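Local coordinates for Iron(III) ABC transporter, periplasmic iron-compound-binding protein (Vibrio cholerae, PDB 3TEF) that binds catecholate siderophores in the periplasm and probably delivers their iron to an ABC transporter of the inner membrane, at residues 2-6 against 14-18; 70-76 against 95-99; 104-108 against 263-267. All coordinates share one frame. Residues are numbered along the deposited sequence.

Contact 1: residues 2-6 against 14-18; sequences ETVTI and TLEQK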
ATOM      1  N   GLU A   2     -16.484  -1.562 -27.383  1.00 57.35           N
ATOM      2  CA  GLU A   2     -15.100  -1.735 -26.952  1.00 52.19           C
ATOM      3  C   GLU A   2     -15.005  -1.731 -25.432  1.00 47.32           C
ATOM      4  O   GLU A   2     -14.322  -0.892 -24.839  1.00 47.97           O
ATOM      5  CB  GLU A   2     -14.228  -0.624 -27.533  1.00 53.37           C
ATOM      6  CG  GLU A   2     -14.869   0.752 -27.438  1.00 56.86           C
ATOM      7  CD  GLU A   2     -14.035   1.829 -28.103  1.00 60.90           C
ATOM      8  OE1 GLU A   2     -12.800   1.650 -28.204  1.00 60.50           O
ATOM      9  OE2 GLU A   2     -14.619   2.848 -28.533  1.00 62.79           O
ATOM     10  N   THR A   3     -15.687  -2.680 -24.809  1.00 44.80           N
ATOM     11  CA  THR A   3     -15.746  -2.748 -23.356  1.00 40.82           C
ATOM     12  C   THR A   3     -14.779  -3.783 -22.800  1.00 42.74           C
ATOM     13  O   THR A   3     -14.403  -4.741 -23.480  1.00 42.75           O
ATOM     14  CB  THR A   3     -17.166  -3.098 -22.863  1.00 42.70           C
ATOM     15  OG1 THR A   3     -17.551  -4.375 -23.384  1.00 44.04           O
ATOM     16  CG2 THR A   3     -18.168  -2.048 -23.318  1.00 43.69           C
ATOM     17  N   VAL A   4     -14.377  -3.576 -21.556  1.00 37.41           N
ATOM     18  CA  VAL A   4     -13.607  -4.562 -20.826  1.00 34.96           C
ATOM     19  C   VAL A   4     -14.367  -4.851 -19.549  1.00 31.15           C
ATOM     20  O   VAL A   4     -15.081  -3.986 -19.049  1.00 30.65           O
ATOM     21  CB  VAL A   4     -12.200  -4.043 -20.480  1.00 37.19           C
ATOM     22  CG1 VAL A   4     -11.329  -4.010 -21.723  1.00 39.09           C
ATOM     23  CG2 VAL A   4     -12.287  -2.659 -19.851  1.00 32.15           C
ATOM     24  N   THR A   5     -14.243  -6.072 -19.042  1.00 30.80           N
ATOM     25  CA  THR A   5     -14.826  -6.418 -17.752  1.00 30.34           C
ATOM     26  C   THR A   5     -13.691  -6.677 -16.771  1.00 30.80           C
ATOM     27  O   THR A   5     -12.885  -7.595 -16.951  1.00 30.51           O
ATOM     28  CB  THR A   5     -15.787  -7.633 -17.835  1.00 32.91           C
ATOM     29  OG1 THR A   5     -16.904  -7.301 -18.671  1.00 33.04           O
ATOM     30  CG2 THR A   5     -16.311  -8.008 -16.448  1.00 33.39           C
ATOM     31  N   ILE A   6     -13.626  -5.838 -15.744  1.00 26.91           N
ATOM     32  CA  ILE A   6     -12.554  -5.888 -14.769  1.00 27.30           C
ATOM     33  C   ILE A   6     -13.027  -6.554 -13.494  1.00 25.73           C
ATOM     34  O   ILE A   6     -14.030  -6.138 -12.907  1.00 24.42           O
ATOM     35  CB  ILE A   6     -12.099  -4.463 -14.397  1.00 24.55           C
ATOM     36  CG1 ILE A   6     -11.642  -3.705 -15.645  1.00 26.79           C
ATOM     37  CG2 ILE A   6     -11.011  -4.518 -13.335  1.00 25.63           C
ATOM     38  CD1 ILE A   6     -10.473  -4.369 -16.365  1.00 27.68           C
ATOM     39  N   THR A  14     -17.926  -3.478 -15.812  1.00 27.82           N
ATOM     40  CA  THR A  14     -17.753  -3.378 -17.255  1.00 28.70           C
ATOM     41  C   THR A  14     -17.819  -1.919 -17.695  1.00 29.53           C
ATOM     42  O   THR A  14     -18.698  -1.168 -17.272  1.00 29.51           O
ATOM     43  CB  THR A  14     -18.816  -4.207 -18.005  1.00 33.71           C
ATOM     44  OG1 THR A  14     -18.685  -5.588 -17.637  1.00 32.20           O
ATOM     45  CG2 THR A  14     -18.638  -4.064 -19.507  1.00 32.72           C
ATOM     46  N   LEU A  15     -16.864  -1.513 -18.525  1.00 30.47           N
ATOM     47  CA  LEU A  15     -16.853  -0.164 -19.065  1.00 29.48           C
ATOM     48  C   LEU A  15     -16.115  -0.133 -20.393  1.00 29.43           C
ATOM     49  O   LEU A  15     -15.295  -1.007 -20.689  1.00 33.76           O
ATOM     50  CB  LEU A  15     -16.192   0.819 -18.087  1.00 28.49           C
ATOM     51  CG  LEU A  15     -14.687   0.647 -17.913  1.00 28.88           C
ATOM     52  CD1 LEU A  15     -14.042   1.960 -17.448  1.00 26.77           C
ATOM     53  CD2 LEU A  15     -14.385  -0.497 -16.958  1.00 26.53           C
ATOM     54  N   GLU A  16     -16.416   0.878 -21.191  1.00 34.58           N
ATOM     55  CA  GLU A  16     -15.680   1.134 -22.419  1.00 37.17           C
ATOM     56  C   GLU A  16     -14.214   1.481 -22.138  1.00 35.86           C
ATOM     57  O   GLU A  16     -13.902   2.244 -21.219  1.00 32.01           O
ATOM     58  CB  GLU A  16     -16.362   2.262 -23.183  1.00 40.17           C
ATOM     59  CG  GLU A  16     -15.631   2.713 -24.433  1.00 48.47           C
ATOM     60  CD  GLU A  16     -16.415   3.764 -25.198  1.00 54.83           C
ATOM     61  OE1 GLU A  16     -17.648   3.595 -25.336  1.00 57.33           O
ATOM     62  OE2 GLU A  16     -15.802   4.759 -25.645  1.00 60.45           O
ATOM     63  N   GLN A  17     -13.311   0.917 -22.928  1.00 33.95           N
ATOM     64  CA  GLN A  17     -11.891   1.217 -22.775  1.00 35.41           C
ATOM     65  C   GLN A  17     -11.557   2.700 -22.902  1.00 33.35           C
ATOM     66  O   GLN A  17     -12.275   3.469 -23.550  1.00 33.53           O
ATOM     67  CB  GLN A  17     -11.062   0.422 -23.780  1.00 35.35           C
ATOM     68  CG  GLN A  17     -10.499  -0.858 -23.222  1.00 37.33           C
ATOM     69  CD  GLN A  17      -9.540  -1.530 -24.188  1.00 41.02           C
ATOM     70  OE1 GLN A  17      -8.474  -2.008 -23.795  1.00 39.89           O
ATOM     71  NE2 GLN A  17      -9.918  -1.566 -25.460  1.00 43.06           N
ATOM     72  N   LYS A  18     -10.445   3.079 -22.282  1.00 31.08           N
ATOM     73  CA  LYS A  18      -9.924   4.443 -22.335  1.00 34.37           C
ATOM     74  C   LYS A  18     -10.939   5.487 -21.900  1.00 32.40           C
ATOM     75  O   LYS A  18     -11.272   6.398 -22.659  1.00 32.39           O
ATOM     76  CB  LYS A  18      -9.355   4.754 -23.719  1.00 37.13           C
ATOM     77  CG  LYS A  18      -8.093   3.955 -24.004  1.00 37.74           C
ATOM     78  CD  LYS A  18      -8.172   3.212 -25.324  1.00 43.08           C
ATOM     79  CE  LYS A  18      -7.797   4.125 -26.484  1.00 49.51           C
ATOM     80  NZ  LYS A  18      -6.381   4.588 -26.398  1.00 49.06           N
TER
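Three backbone hydrogen bonds tie residues 2-6 to 14-18. Val4 and Leu15 form an antiparallel hydrogen-bonded pair: Val4 N donates to Leu15 O at 2.9 Å and Leu15 N returns to Val4 O at 3.1 Å. Gln17 N gives a nearly linear 2.8 Å bond to Glu2 O. CA-H...O contacts fill in between, the shortest from Thr3 CA to Leu15 O at 3.2 Å. Thr5 and Thr14, a non-hydrogen-bonded pair, join their hydroxyls OG1 to OG1 at 2.7 Å. Glu2 OE2 and Glu16 OE2 come within 3.7 Å as like charges. On the face carrying Val4 and Leu15, Leu15 CD2 lies 4.2 Å from Val4 CG2; it is also 4.4 Å from Ile6 CG1. Ile6 continues onto helix 113-128, and Leu15 onto Pro101. The arrangement is a two-stranded antiparallel beta hairpin, one face on the protein and the threonine face outward, formed by strands 3-8 and 11-16 at the start of the modelled chain.

Contact 2: residues 70-76 against 95-99; sequences PDFETIY and ELSKI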
ATOM      1  N   PRO A  70     -16.017   9.544   0.206  1.00 26.17           N
ATOM      2  CA  PRO A  70     -16.170  10.233  -1.077  1.00 24.82           C
ATOM      3  C   PRO A  70     -17.124  11.416  -0.960  1.00 27.07           C
ATOM      4  O   PRO A  70     -18.079  11.373  -0.174  1.00 28.81           O
ATOM      5  CB  PRO A  70     -16.780   9.149  -1.986  1.00 24.34           C
ATOM      6  CG  PRO A  70     -16.418   7.851  -1.326  1.00 25.88           C
ATOM      7  CD  PRO A  70     -16.519   8.159   0.142  1.00 27.63           C
ATOM      8  N   ASP A  71     -16.851  12.462  -1.728  1.00 24.81           N
ATOM      9  CA  ASP A  71     -17.764  13.584  -1.884  1.00 30.20           C
ATOM     10  C   ASP A  71     -18.649  13.263  -3.083  1.00 25.16           C
ATOM     11  O   ASP A  71     -18.323  13.593  -4.220  1.00 23.55           O
ATOM     12  CB  ASP A  71     -16.985  14.879  -2.120  1.00 29.60           C
ATOM     13  CG  ASP A  71     -17.894  16.092  -2.254  1.00 36.10           C
ATOM     14  OD1 ASP A  71     -19.118  15.913  -2.471  1.00 31.54           O
ATOM     15  OD2 ASP A  71     -17.379  17.222  -2.150  1.00 36.78           O
ATOM     16  N   PHE A  72     -19.764  12.587  -2.826  1.00 23.89           N
ATOM     17  CA  PHE A  72     -20.609  12.093  -3.905  1.00 25.76           C
ATOM     18  C   PHE A  72     -21.121  13.224  -4.789  1.00 26.65           C
ATOM     19  O   PHE A  72     -21.180  13.092  -6.008  1.00 24.36           O
ATOM     20  CB  PHE A  72     -21.784  11.271  -3.354  1.00 24.88           C
ATOM     21  CG  PHE A  72     -21.363  10.053  -2.571  1.00 26.32           C
ATOM     22  CD1 PHE A  72     -20.913   8.919  -3.217  1.00 25.80           C
ATOM     23  CD2 PHE A  72     -21.424  10.047  -1.185  1.00 30.84           C
ATOM     24  CE1 PHE A  72     -20.526   7.805  -2.497  1.00 24.78           C
ATOM     25  CE2 PHE A  72     -21.030   8.938  -0.460  1.00 27.63           C
ATOM     26  CZ  PHE A  72     -20.584   7.817  -1.121  1.00 30.55           C
ATOM     27  N   GLU A  73     -21.487  14.341  -4.174  1.00 26.77           N
ATOM     28  CA  GLU A  73     -22.019  15.454  -4.946  1.00 28.81           C
ATOM     29  C   GLU A  73     -20.997  15.972  -5.957  1.00 27.37           C
ATOM     30  O   GLU A  73     -21.310  16.155  -7.132  1.00 27.37           O
ATOM     31  CB  GLU A  73     -22.520  16.569  -4.019  1.00 30.51           C
ATOM     32  CG  GLU A  73     -23.596  16.097  -3.032  1.00 37.65           C
ATOM     33  CD  GLU A  73     -24.048  17.189  -2.066  1.00 47.81           C
ATOM     34  OE1 GLU A  73     -23.503  18.315  -2.125  1.00 55.99           O
ATOM     35  OE2 GLU A  73     -24.951  16.917  -1.244  1.00 57.36           O
ATOM     36  N   THR A  74     -19.765  16.183  -5.514  1.00 27.33           N
ATOM     37  CA  THR A  74     -18.744  16.698  -6.416  1.00 29.09           C
ATOM     38  C   THR A  74     -18.415  15.665  -7.486  1.00 28.58           C
ATOM     39  O   THR A  74     -18.270  15.998  -8.657  1.00 24.93           O
ATOM     40  CB  THR A  74     -17.467  17.096  -5.658  1.00 31.77           C
ATOM     41  OG1 THR A  74     -17.770  18.186  -4.780  1.00 36.87           O
ATOM     42  CG2 THR A  74     -16.375  17.526  -6.636  1.00 33.08           C
ATOM     43  N   ILE A  75     -18.314  14.404  -7.081  1.00 25.21           N
ATOM     44  CA  ILE A  75     -18.020  13.343  -8.034  1.00 24.64           C
ATOM     45  C   ILE A  75     -19.067  13.314  -9.151  1.00 25.58           C
ATOM     46  O   ILE A  75     -18.731  13.204 -10.335  1.00 24.51           O
ATOM     47  CB  ILE A  75     -17.906  11.983  -7.323  1.00 23.47           C
ATOM     48  CG1 ILE A  75     -16.705  12.023  -6.366  1.00 26.16           C
ATOM     49  CG2 ILE A  75     -17.779  10.845  -8.342  1.00 24.15           C
ATOM     50  CD1 ILE A  75     -16.487  10.772  -5.537  1.00 24.11           C
ATOM     51  N   TYR A  76     -20.341  13.420  -8.776  1.00 25.32           N
ATOM     52  CA  TYR A  76     -21.413  13.415  -9.766  1.00 26.32           C
ATOM     53  C   TYR A  76     -21.266  14.588 -10.729  1.00 27.36           C
ATOM     54  O   TYR A  76     -21.438  14.440 -11.939  1.00 28.01           O
ATOM     55  CB  TYR A  76     -22.786  13.467  -9.093  1.00 26.11           C
ATOM     56  CG  TYR A  76     -23.921  13.460 -10.088  1.00 27.24           C
ATOM     57  CD1 TYR A  76     -24.315  12.284 -10.710  1.00 28.90           C
ATOM     58  CD2 TYR A  76     -24.587  14.631 -10.423  1.00 31.09           C
ATOM     59  CE1 TYR A  76     -25.349  12.271 -11.635  1.00 29.63           C
ATOM     60  CE2 TYR A  76     -25.620  14.630 -11.351  1.00 30.87           C
ATOM     61  CZ  TYR A  76     -25.993  13.452 -11.953  1.00 33.35           C
ATOM     62  OH  TYR A  76     -27.025  13.445 -12.869  1.00 36.84           O
ATOM     63  N   GLU A  95     -22.588   2.956  -3.535  1.00 24.68           N
ATOM     64  CA  GLU A  95     -23.050   4.297  -3.871  1.00 23.30           C
ATOM     65  C   GLU A  95     -22.307   4.873  -5.075  1.00 25.68           C
ATOM     66  O   GLU A  95     -22.919   5.473  -5.966  1.00 24.09           O
ATOM     67  CB  GLU A  95     -22.938   5.229  -2.660  1.00 26.61           C
ATOM     68  CG  GLU A  95     -23.924   4.901  -1.561  1.00 35.12           C
ATOM     69  CD  GLU A  95     -25.337   5.277  -1.950  1.00 40.90           C
ATOM     70  OE1 GLU A  95     -25.486   6.229  -2.747  1.00 46.77           O
ATOM     71  OE2 GLU A  95     -26.294   4.624  -1.473  1.00 51.74           O
ATOM     72  N   LEU A  96     -20.990   4.678  -5.112  1.00 21.19           N
ATOM     73  CA  LEU A  96     -20.199   5.198  -6.224  1.00 23.56           C
ATOM     74  C   LEU A  96     -20.566   4.464  -7.516  1.00 22.78           C
ATOM     75  O   LEU A  96     -20.577   5.056  -8.593  1.00 22.59           O
ATOM     76  CB  LEU A  96     -18.699   5.062  -5.937  1.00 22.51           C
ATOM     77  CG  LEU A  96     -18.101   5.896  -4.799  1.00 23.52           C
ATOM     78  CD1 LEU A  96     -16.670   5.418  -4.484  1.00 19.65           C
ATOM     79  CD2 LEU A  96     -18.102   7.413  -5.115  1.00 22.51           C
ATOM     80  N   SER A  97     -20.890   3.170  -7.406  1.00 22.79           N
ATOM     81  CA  SER A  97     -21.154   2.378  -8.605  1.00 24.12           C
ATOM     82  C   SER A  97     -22.403   2.878  -9.344  1.00 24.35           C
ATOM     83  O   SER A  97     -22.563   2.635 -10.540  1.00 27.66           O
ATOM     84  CB  SER A  97     -21.258   0.872  -8.285  1.00 23.71           C
ATOM     85  OG  SER A  97     -22.377   0.590  -7.451  1.00 27.25           O
ATOM     86  N   LYS A  98     -23.270   3.597  -8.637  1.00 23.87           N
ATOM     87  CA  LYS A  98     -24.450   4.173  -9.269  1.00 27.00           C
ATOM     88  C   LYS A  98     -24.079   5.314 -10.196  1.00 26.16           C
ATOM     89  O   LYS A  98     -24.742   5.543 -11.212  1.00 29.02           O
ATOM     90  CB  LYS A  98     -25.441   4.675  -8.218  1.00 26.32           C
ATOM     91  CG  LYS A  98     -26.118   3.563  -7.453  1.00 28.14           C
ATOM     92  CD  LYS A  98     -27.214   4.133  -6.567  1.00 26.83           C
ATOM     93  CE  LYS A  98     -26.644   5.107  -5.551  1.00 29.28           C
ATOM     94  NZ  LYS A  98     -27.722   5.664  -4.678  1.00 32.53           N
ATOM     95  N   ILE A  99     -23.011   6.030  -9.840  1.00 24.21           N
ATOM     96  CA  ILE A  99     -22.637   7.259 -10.524  1.00 25.89           C
ATOM     97  C   ILE A  99     -21.890   6.966 -11.810  1.00 27.18           C
ATOM     98  O   ILE A  99     -22.127   7.610 -12.837  1.00 28.37           O
ATOM     99  CB  ILE A  99     -21.758   8.161  -9.615  1.00 23.18           C
ATOM    100  CG1 ILE A  99     -22.554   8.610  -8.389  1.00 25.87           C
ATOM    101  CG2 ILE A  99     -21.234   9.383 -10.384  1.00 26.78           C
ATOM    102  CD1 ILE A  99     -21.747   9.466  -7.426  1.00 26.22           C
TER
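This is an apolar helix-helix contact in the N-terminal lobe, between the first turn of helix 72-77 and the later part of helix 93-99. The two short segments run nearly parallel, at 19°, with axes 10.6 Å apart, so side chains bridge the gap and no hydrogen bond crosses it. Leu96 CD2 fits among three residues, 3.8 Å from Pro70 CB, 3.6 Å from Phe72 CE1 and 3.8 Å from Ile75 CD1. Farther along, Ile99 CG2 approaches Ile75 CG2 at 4.3 Å and the ring edge of Tyr76 at CD1, 4.2 Å. Phe72 also sets CE1 against Glu95 CB at 3.5 Å. Two polar interactions stay within one segment each: Asp71 N-caps its helix, OD1 accepting from Thr74 N at 3.1 Å, and Lys98 NZ makes a salt bridge with Glu95 OE1 at 3.0 Å. Beneath the pair lies the four-stranded parallel sheet: Pro70 and Ile75 touch Ile25 of strand 22-25, while Ile75 and Leu96 reach Ile83 and Ile85 of strand 82-85, respectively.

Contact 3: residues 104-108 against 263-267; sequences VFAAE and AISGV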
ATOM      1  N   VAL A 104     -12.239  -1.130  -7.675  1.00 18.40           N
ATOM      2  CA  VAL A 104     -11.406  -1.076  -6.481  1.00 18.85           C
ATOM      3  C   VAL A 104      -9.981  -1.504  -6.815  1.00 19.81           C
ATOM      4  O   VAL A 104      -9.760  -2.487  -7.519  1.00 18.73           O
ATOM      5  CB  VAL A 104     -11.965  -1.928  -5.328  1.00 18.73           C
ATOM      6  CG1 VAL A 104     -10.965  -1.974  -4.172  1.00 22.74           C
ATOM      7  CG2 VAL A 104     -13.291  -1.370  -4.865  1.00 17.60           C
ATOM      8  N   PHE A 105      -9.018  -0.729  -6.327  1.00 19.71           N
ATOM      9  CA  PHE A 105      -7.600  -0.945  -6.608  1.00 16.84           C
ATOM     10  C   PHE A 105      -6.949  -1.255  -5.272  1.00 19.11           C
ATOM     11  O   PHE A 105      -6.828  -0.377  -4.407  1.00 18.83           O
ATOM     12  CB  PHE A 105      -7.008   0.340  -7.244  1.00 18.32           C
ATOM     13  CG  PHE A 105      -5.554   0.230  -7.649  1.00 20.14           C
ATOM     14  CD1 PHE A 105      -5.201  -0.219  -8.919  1.00 18.66           C
ATOM     15  CD2 PHE A 105      -4.542   0.623  -6.772  1.00 19.80           C
ATOM     16  CE1 PHE A 105      -3.873  -0.314  -9.306  1.00 19.10           C
ATOM     17  CE2 PHE A 105      -3.198   0.521  -7.154  1.00 17.40           C
ATOM     18  CZ  PHE A 105      -2.872   0.053  -8.424  1.00 20.58           C
ATOM     19  N   ALA A 106      -6.571  -2.515  -5.068  1.00 19.46           N
ATOM     20  CA  ALA A 106      -6.154  -2.924  -3.736  1.00 19.88           C
ATOM     21  C   ALA A 106      -5.390  -4.233  -3.743  1.00 19.49           C
ATOM     22  O   ALA A 106      -5.566  -5.063  -4.641  1.00 24.54           O
ATOM     23  CB  ALA A 106      -7.403  -3.051  -2.816  1.00 20.83           C
ATOM     24  N   ALA A 107      -4.564  -4.417  -2.718  1.00 20.59           N
ATOM     25  CA  ALA A 107      -3.843  -5.673  -2.499  1.00 22.83           C
ATOM     26  C   ALA A 107      -4.725  -6.659  -1.738  1.00 26.30           C
ATOM     27  O   ALA A 107      -5.621  -6.247  -1.012  1.00 26.21           O
ATOM     28  CB  ALA A 107      -2.607  -5.414  -1.705  1.00 22.40           C
ATOM     29  N   GLU A 108      -4.439  -7.952  -1.885  1.00 23.10           N
ATOM     30  CA  GLU A 108      -5.159  -8.996  -1.138  1.00 27.73           C
ATOM     31  C   GLU A 108      -4.189  -9.829  -0.301  1.00 28.98           C
ATOM     32  O   GLU A 108      -3.225 -10.382  -0.825  1.00 29.73           O
ATOM     33  CB  GLU A 108      -5.932  -9.904  -2.089  1.00 29.23           C
ATOM     34  CG  GLU A 108      -6.954  -9.185  -2.947  1.00 25.95           C
ATOM     35  CD  GLU A 108      -7.997  -8.483  -2.114  1.00 29.81           C
ATOM     36  OE1 GLU A 108      -8.337  -9.006  -1.031  1.00 35.01           O
ATOM     37  OE2 GLU A 108      -8.452  -7.398  -2.526  1.00 28.11           O
ATOM     38  N   ALA A 263      -0.134   4.159   0.264  1.00 18.83           N
ATOM     39  CA  ALA A 263      -0.258   4.120  -1.188  1.00 17.50           C
ATOM     40  C   ALA A 263      -0.288   2.679  -1.655  1.00 18.30           C
ATOM     41  O   ALA A 263       0.542   2.233  -2.452  1.00 20.15           O
ATOM     42  CB  ALA A 263       0.915   4.873  -1.842  1.00 19.47           C
ATOM     43  N   ILE A 264      -1.273   1.953  -1.148  1.00 19.08           N
ATOM     44  CA  ILE A 264      -1.349   0.511  -1.364  1.00 18.27           C
ATOM     45  C   ILE A 264      -1.366   0.141  -2.846  1.00 17.58           C
ATOM     46  O   ILE A 264      -2.202   0.615  -3.616  1.00 18.22           O
ATOM     47  CB  ILE A 264      -2.590  -0.045  -0.668  1.00 19.14           C
ATOM     48  CG1 ILE A 264      -2.461   0.135   0.851  1.00 20.86           C
ATOM     49  CG2 ILE A 264      -2.808  -1.502  -1.055  1.00 22.72           C
ATOM     50  CD1 ILE A 264      -3.783  -0.032   1.602  1.00 21.76           C
ATOM     51  N   SER A 265      -0.428  -0.720  -3.228  1.00 18.03           N
ATOM     52  CA  SER A 265      -0.308  -1.215  -4.592  1.00 18.17           C
ATOM     53  C   SER A 265       0.112  -0.152  -5.617  1.00 18.84           C
ATOM     54  O   SER A 265       0.023  -0.374  -6.822  1.00 19.56           O
ATOM     55  CB  SER A 265      -1.579  -1.954  -5.036  1.00 21.61           C
ATOM     56  OG  SER A 265      -1.755  -3.156  -4.288  1.00 19.96           O
ATOM     57  N   GLY A 266       0.607   0.991  -5.145  1.00 17.37           N
ATOM     58  CA  GLY A 266       1.104   1.989  -6.067  1.00 20.03           C
ATOM     59  C   GLY A 266       2.308   1.466  -6.826  1.00 19.36           C
ATOM     60  O   GLY A 266       2.986   0.541  -6.370  1.00 20.80           O
ATOM     61  N   VAL A 267       2.575   2.053  -7.986  1.00 20.26           N
ATOM     62  CA  VAL A 267       3.812   1.746  -8.714  1.00 20.12           C
ATOM     63  C   VAL A 267       5.051   2.274  -7.976  1.00 18.94           C
ATOM     64  O   VAL A 267       5.961   1.502  -7.635  1.00 21.92           O
ATOM     65  CB  VAL A 267       3.738   2.237 -10.172  1.00 19.06           C
ATOM     66  CG1 VAL A 267       5.103   2.134 -10.871  1.00 24.73           C
ATOM     67  CG2 VAL A 267       2.645   1.464 -10.933  1.00 23.36           C
TER
HETATM   68  O   HOH W   1      -4.889   1.072  -3.067  1.00 21.05           O
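Phe105 turns the edge of its ring to the backbone of the 263-266 turn: its CZ lies 3.3 Å from Ser265 O, and its CE2 is 3.7 Å from Ile264 O. Side chain meets side chain where Phe105 CE2 comes 3.6 Å from Ser265 CB. With chi1 near 180°, the ring is carried from a bond that points sideways across to the turn. Ser265 O also accepts a hydrogen bond from Trp121 NE1, on the same helix 113-128 whose Gln120 and Leu124 touch the Phe105 ring.

The partner is a type II beta turn from Ala263 to Gly266, closed by Gly266 N donating to Ala263 O at 3.0 Å. Ser265 takes its third position with positive phi (68°), and Gly266 then N-caps helix 267-279, so the chain reverses tightly between two helices. Farther along, Ala107 packs its CB against Ile264 CG2 at 4.0 Å and against Ser265 OG at 3.5 Å. That hydroxyl finds its hydrogen-bond partner outside the two segments, in Thr117 OG1.

No direct hydrogen bond spans the contact. Instead a single water donates to both Phe105 O and Ile264 O, 2.8 Å from each, and joins two carbonyl oxygens that could not bond to each other. Residues 104-108 leave the last strand of the parallel sheet, so the contact joins that strand's exit to the turn before the C-terminal helix. Its place near the chain's centre is consistent with the junction between lobes in a two-lobed periplasmic binding protein. A ring edge, one alanine-isoleucine contact and one bridging water join the two backbones, with no charge pairing between them.

How the contacts relate
The contacts come in series along the chain; contact 3 spans the longest interval, its segments 155 residues apart. Their centres form a nearly equilateral triangle, about 20 to 21 Å on a side, and no two touch; contacts 1 and 3 come closest, about 6 Å between nearest atoms. The centres of contacts 1 and 2 lie about 25 and 24 Å from the chain's centre, whereas the centre of contact 3 is only about 5 Å from it. Helix 113-128 meets both contacts 1 and 3, and strand 82-85 lies beside contacts 2 and 3. Contacts 1 and 2 lie toward the periphery of the N-terminal lobe, while contact 3 ties that lobe to the chain's final helix.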